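Local coordinates for fimbrial protein MyfA,Fimbrial protein MyfA,Fimbrial protein MyfA (PDB 5LND), which forms, as the major pilus subunit, the protease-resistant homopolymeric Myf fimbriae of pathogenic Yersinia enterocolitica, which are probably a virulence factor, at residues V94-E107 with V118-E132. Sequence-based numbering, arbitrary orientation.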
# COMPACT_ATOMS: atom_id res chain seq x y z
N VAL B 94 -1.60 4.68 9.01
CA VAL B 94 -1.89 5.25 7.70
C VAL B 94 -0.80 6.20 7.25
O VAL B 94 -0.39 7.08 7.99
CB VAL B 94 -3.21 6.01 7.71
CG1 VAL B 94 -3.47 6.61 6.36
CG2 VAL B 94 -4.35 5.08 8.09
N LYS B 95 -0.35 6.02 6.02
CA LYS B 95 0.68 6.87 5.46
C LYS B 95 0.05 8.02 4.71
O LYS B 95 -1.11 7.96 4.34
CB LYS B 95 1.55 6.05 4.52
CG LYS B 95 2.18 4.86 5.19
CD LYS B 95 3.39 4.35 4.42
CE LYS B 95 4.41 3.72 5.35
NZ LYS B 95 5.01 2.46 4.82
N ALA B 96 0.83 9.07 4.48
CA ALA B 96 0.35 10.23 3.75
C ALA B 96 0.02 9.84 2.32
O ALA B 96 0.61 8.92 1.77
CB ALA B 96 1.39 11.34 3.77
N GLY B 97 -0.94 10.55 1.72
CA GLY B 97 -1.28 10.31 0.33
C GLY B 97 -2.64 10.86 -0.07
O GLY B 97 -3.40 11.32 0.77
N GLU B 98 -2.92 10.83 -1.36
CA GLU B 98 -4.24 11.18 -1.85
C GLU B 98 -4.94 9.88 -2.17
O GLU B 98 -4.64 9.25 -3.18
CB GLU B 98 -4.12 12.06 -3.09
CG GLU B 98 -3.31 13.33 -2.86
CD GLU B 98 -3.95 14.25 -1.86
OE1 GLU B 98 -5.19 14.38 -1.89
OE2 GLU B 98 -3.23 14.83 -1.02
N TYR B 99 -5.86 9.47 -1.31
CA TYR B 99 -6.45 8.16 -1.46
C TYR B 99 -7.81 8.20 -2.13
O TYR B 99 -8.73 8.85 -1.64
CB TYR B 99 -6.60 7.49 -0.12
CG TYR B 99 -5.34 7.13 0.60
CD1 TYR B 99 -4.82 5.85 0.51
CD2 TYR B 99 -4.69 8.04 1.41
CE1 TYR B 99 -3.69 5.49 1.19
CE2 TYR B 99 -3.55 7.70 2.10
CZ TYR B 99 -3.05 6.42 1.97
OH TYR B 99 -1.92 6.05 2.65
N GLN B 100 -7.93 7.48 -3.23
CA GLN B 100 -9.15 7.50 -4.02
C GLN B 100 -9.99 6.26 -3.82
O GLN B 100 -9.49 5.14 -3.80
CB GLN B 100 -8.80 7.64 -5.49
CG GLN B 100 -9.99 7.89 -6.38
CD GLN B 100 -9.63 7.84 -7.85
OE1 GLN B 100 -8.81 7.03 -8.29
NE2 GLN B 100 -10.27 8.71 -8.64
N PHE B 101 -11.28 6.46 -3.66
CA PHE B 101 -12.21 5.36 -3.74
C PHE B 101 -13.08 5.55 -4.98
O PHE B 101 -13.58 6.64 -5.24
CB PHE B 101 -13.07 5.25 -2.49
CG PHE B 101 -14.08 4.15 -2.55
CD1 PHE B 101 -13.73 2.86 -2.18
CD2 PHE B 101 -15.37 4.39 -3.01
CE1 PHE B 101 -14.66 1.84 -2.25
CE2 PHE B 101 -16.30 3.38 -3.08
CZ PHE B 101 -15.95 2.10 -2.70
N THR B 102 -13.22 4.47 -5.74
CA THR B 102 -14.13 4.42 -6.86
C THR B 102 -15.12 3.30 -6.59
O THR B 102 -14.78 2.27 -6.01
CB THR B 102 -13.39 4.17 -8.18
OG1 THR B 102 -12.58 2.99 -8.08
CG2 THR B 102 -12.51 5.35 -8.51
N GLY B 103 -16.36 3.52 -7.01
CA GLY B 103 -17.39 2.52 -6.83
C GLY B 103 -18.63 2.82 -7.64
O GLY B 103 -18.74 3.89 -8.25
N ARG B 104 -19.56 1.87 -7.65
CA ARG B 104 -20.81 2.03 -8.37
C ARG B 104 -21.98 1.85 -7.41
O ARG B 104 -22.07 0.86 -6.70
CB ARG B 104 -20.93 1.00 -9.48
CG ARG B 104 -22.27 1.00 -10.18
CD ARG B 104 -22.27 0.10 -11.39
NE ARG B 104 -22.28 -1.31 -11.02
CZ ARG B 104 -21.20 -2.09 -10.99
NH1 ARG B 104 -20.00 -1.61 -11.30
NH2 ARG B 104 -21.31 -3.37 -10.64
N VAL B 105 -22.87 2.84 -7.40
CA VAL B 105 -24.06 2.76 -6.57
C VAL B 105 -25.19 2.13 -7.37
O VAL B 105 -25.34 2.42 -8.54
CB VAL B 105 -24.47 4.15 -6.08
CG1 VAL B 105 -25.72 4.06 -5.24
CG2 VAL B 105 -23.36 4.75 -5.27
N GLU B 106 -25.95 1.25 -6.73
CA GLU B 106 -27.09 0.61 -7.38
C GLU B 106 -28.35 0.65 -6.51
O GLU B 106 -28.32 0.26 -5.35
CB GLU B 106 -26.75 -0.84 -7.72
CG GLU B 106 -25.53 -1.03 -8.58
CD GLU B 106 -25.22 -2.50 -8.79
OE1 GLU B 106 -25.65 -3.30 -7.94
OE2 GLU B 106 -24.56 -2.85 -9.79
N GLU B 107 -29.46 1.11 -7.08
CA GLU B 107 -30.75 1.07 -6.42
C GLU B 107 -31.52 -0.15 -6.91
O GLU B 107 -31.63 -0.35 -8.12
CB GLU B 107 -31.56 2.32 -6.75
CG GLU B 107 -32.95 2.36 -6.13
CD GLU B 107 -33.80 3.51 -6.65
OE1 GLU B 107 -33.48 4.08 -7.71
OE2 GLU B 107 -34.80 3.85 -5.99
N VAL B 118 -31.93 -4.33 -10.20
CA VAL B 118 -31.35 -2.98 -10.18
C VAL B 118 -32.10 -2.07 -11.14
O VAL B 118 -32.26 -2.40 -12.31
CB VAL B 118 -29.85 -3.00 -10.54
CG1 VAL B 118 -29.32 -1.60 -10.72
CG2 VAL B 118 -29.06 -3.71 -9.47
N ILE B 119 -32.54 -0.91 -10.65
CA ILE B 119 -33.33 0.00 -11.47
C ILE B 119 -32.57 1.28 -11.84
O ILE B 119 -32.88 1.96 -12.81
CB ILE B 119 -34.67 0.34 -10.80
CG1 ILE B 119 -34.45 0.94 -9.41
CG2 ILE B 119 -35.54 -0.90 -10.72
CD1 ILE B 119 -35.68 1.57 -8.84
N ASN B 120 -31.57 1.61 -11.03
CA ASN B 120 -30.71 2.76 -11.30
C ASN B 120 -29.30 2.49 -10.81
O ASN B 120 -29.10 1.89 -9.75
CB ASN B 120 -31.26 4.01 -10.60
CG ASN B 120 -32.36 4.70 -11.39
OD1 ASN B 120 -32.23 4.91 -12.60
ND2 ASN B 120 -33.43 5.07 -10.71
N SER B 121 -28.31 2.92 -11.58
CA SER B 121 -26.93 2.83 -11.13
C SER B 121 -26.11 4.01 -11.60
O SER B 121 -26.46 4.68 -12.57
CB SER B 121 -26.28 1.51 -11.55
OG SER B 121 -26.19 1.39 -12.95
N LYS B 122 -25.02 4.26 -10.88
CA LYS B 122 -24.18 5.43 -11.13
C LYS B 122 -22.83 5.24 -10.47
O LYS B 122 -22.76 4.80 -9.32
CB LYS B 122 -24.86 6.67 -10.55
CG LYS B 122 -24.08 7.96 -10.75
CD LYS B 122 -24.84 9.19 -10.24
CE LYS B 122 -24.60 10.40 -11.11
NZ LYS B 122 -23.17 10.57 -11.47
N ASP B 123 -21.76 5.56 -11.18
CA ASP B 123 -20.42 5.52 -10.60
C ASP B 123 -20.17 6.66 -9.62
O ASP B 123 -20.55 7.80 -9.85
CB ASP B 123 -19.37 5.66 -11.69
CG ASP B 123 -19.18 4.42 -12.50
OD1 ASP B 123 -19.48 3.31 -12.01
OD2 ASP B 123 -18.70 4.58 -13.63
N ILE B 124 -19.47 6.34 -8.53
CA ILE B 124 -19.02 7.36 -7.61
C ILE B 124 -17.49 7.37 -7.57
O ILE B 124 -16.86 6.37 -7.90
CB ILE B 124 -19.59 7.15 -6.20
CG1 ILE B 124 -19.34 5.72 -5.73
CG2 ILE B 124 -21.07 7.48 -6.17
CD1 ILE B 124 -19.73 5.50 -4.30
N SER B 125 -16.92 8.50 -7.17
CA SER B 125 -15.47 8.66 -7.10
C SER B 125 -15.15 9.85 -6.19
O SER B 125 -15.74 10.93 -6.33
CB SER B 125 -14.88 8.84 -8.50
OG SER B 125 -13.47 8.86 -8.50
N ALA B 126 -14.23 9.65 -5.25
CA ALA B 126 -13.78 10.73 -4.38
C ALA B 126 -12.37 10.44 -3.85
O ALA B 126 -11.94 9.29 -3.79
CB ALA B 126 -14.74 10.95 -3.22
N THR B 127 -11.65 11.49 -3.48
CA THR B 127 -10.31 11.32 -2.93
C THR B 127 -10.21 12.02 -1.59
O THR B 127 -10.73 13.12 -1.43
CB THR B 127 -9.21 11.84 -3.89
OG1 THR B 127 -9.32 13.25 -4.02
CG2 THR B 127 -9.33 11.20 -5.26
N LYS B 128 -9.56 11.37 -0.63
CA LYS B 128 -9.36 11.95 0.69
C LYS B 128 -7.87 12.10 0.92
O LYS B 128 -7.07 11.23 0.56
CB LYS B 128 -9.99 11.04 1.75
CG LYS B 128 -9.76 11.46 3.19
CD LYS B 128 -10.51 12.72 3.52
CE LYS B 128 -10.33 13.07 4.97
NZ LYS B 128 -10.91 14.39 5.24
N THR B 129 -7.47 13.22 1.51
CA THR B 129 -6.06 13.49 1.72
C THR B 129 -5.63 12.96 3.07
O THR B 129 -6.34 13.12 4.06
CB THR B 129 -5.78 15.00 1.66
OG1 THR B 129 -6.18 15.50 0.38
CG2 THR B 129 -4.30 15.29 1.87
N VAL B 130 -4.49 12.29 3.11
CA VAL B 130 -3.83 12.01 4.38
C VAL B 130 -2.55 12.84 4.41
O VAL B 130 -1.68 12.67 3.55
CB VAL B 130 -3.52 10.52 4.58
CG1 VAL B 130 -2.60 10.34 5.76
CG2 VAL B 130 -4.80 9.74 4.79
N LYS B 131 -2.46 13.75 5.37
CA LYS B 131 -1.31 14.64 5.46
C LYS B 131 -0.12 13.96 6.12
O LYS B 131 -0.28 13.06 6.94
CB LYS B 131 -1.68 15.89 6.25
CG LYS B 131 -2.85 16.67 5.67
CD LYS B 131 -2.54 17.31 4.33
CE LYS B 131 -3.61 18.34 3.95
NZ LYS B 131 -3.79 19.36 5.02
N GLU B 132 1.08 14.38 5.74
CA GLU B 132 2.27 13.91 6.43
C GLU B 132 2.42 14.66 7.75
O GLU B 132 2.01 15.81 7.89
CB GLU B 132 3.51 14.12 5.56
CG GLU B 132 4.72 13.33 6.00
CD GLU B 132 4.35 12.01 6.65
OE1 GLU B 132 4.53 11.89 7.88
OE2 GLU B 132 3.90 11.10 5.93
OXT GLU B 132 2.94 14.11 8.72
O HOH W 1 -1.14 14.09 1.46
O HOH W 2 -19.21 0.78 -12.57
O HOH W 3 -24.78 -1.14 -12.58
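E107 reaches across to I119 and N120. Its CB lies 3.9 Å from the backbone O of N120; CG, anti to the backbone N (chi1 178°), passes CG1 and CD1 of I119; CD packs 3.5 Å from I119 CD1. At the tip, E107 OE1 accepts a bond from N120 ND2 at 3.2 Å, with the donor nearly along the glutamate C-O axis and OE1 close to the N120 amide plane. Backbone evidence matches: E107 N bonds to N120 O and I119 N to E107 O, so two residues face one, a classic beta bulge.

Beyond it, paired N-H···O bonds at K122, I124, A126, K128 and V130 run without a break to G97, which shows 97-107 and 118-130 to be antiparallel. In this self-complemented Ig-like subunit, 118-130 follows an unmodelled connection and is probably the added donor strand completing the sandwich, as a neighbouring subunit's strand does in the fimbria. The face carrying V105, I124 and A126 turns to the core, where V4, F6, F25 and M29 of strands 3-8 and 22-30 cover it. There I124 CG2 meets V105 CG2 at 3.7 Å with the side chains about perpendicular. Near the C-terminus V130 CG2 touches Y99 CE2 (3.6 Å) and V94 CG1.

The other face is polar. E98 and T129 lie side by side; T129 OG1 donates to the syn lone pair of E98 OE1 at 2.7 Å, as the glutamate chain bends at chi2 (-64°). R104 NE forms a salt bridge to E106 OE2 (3.0 Å), close to the guanidinium plane but tilted out of the carboxylate plane on its anti side, while E106 OE1 goes to R41 and N39. A water accepting from R104 NH1 donates to D123 OD1.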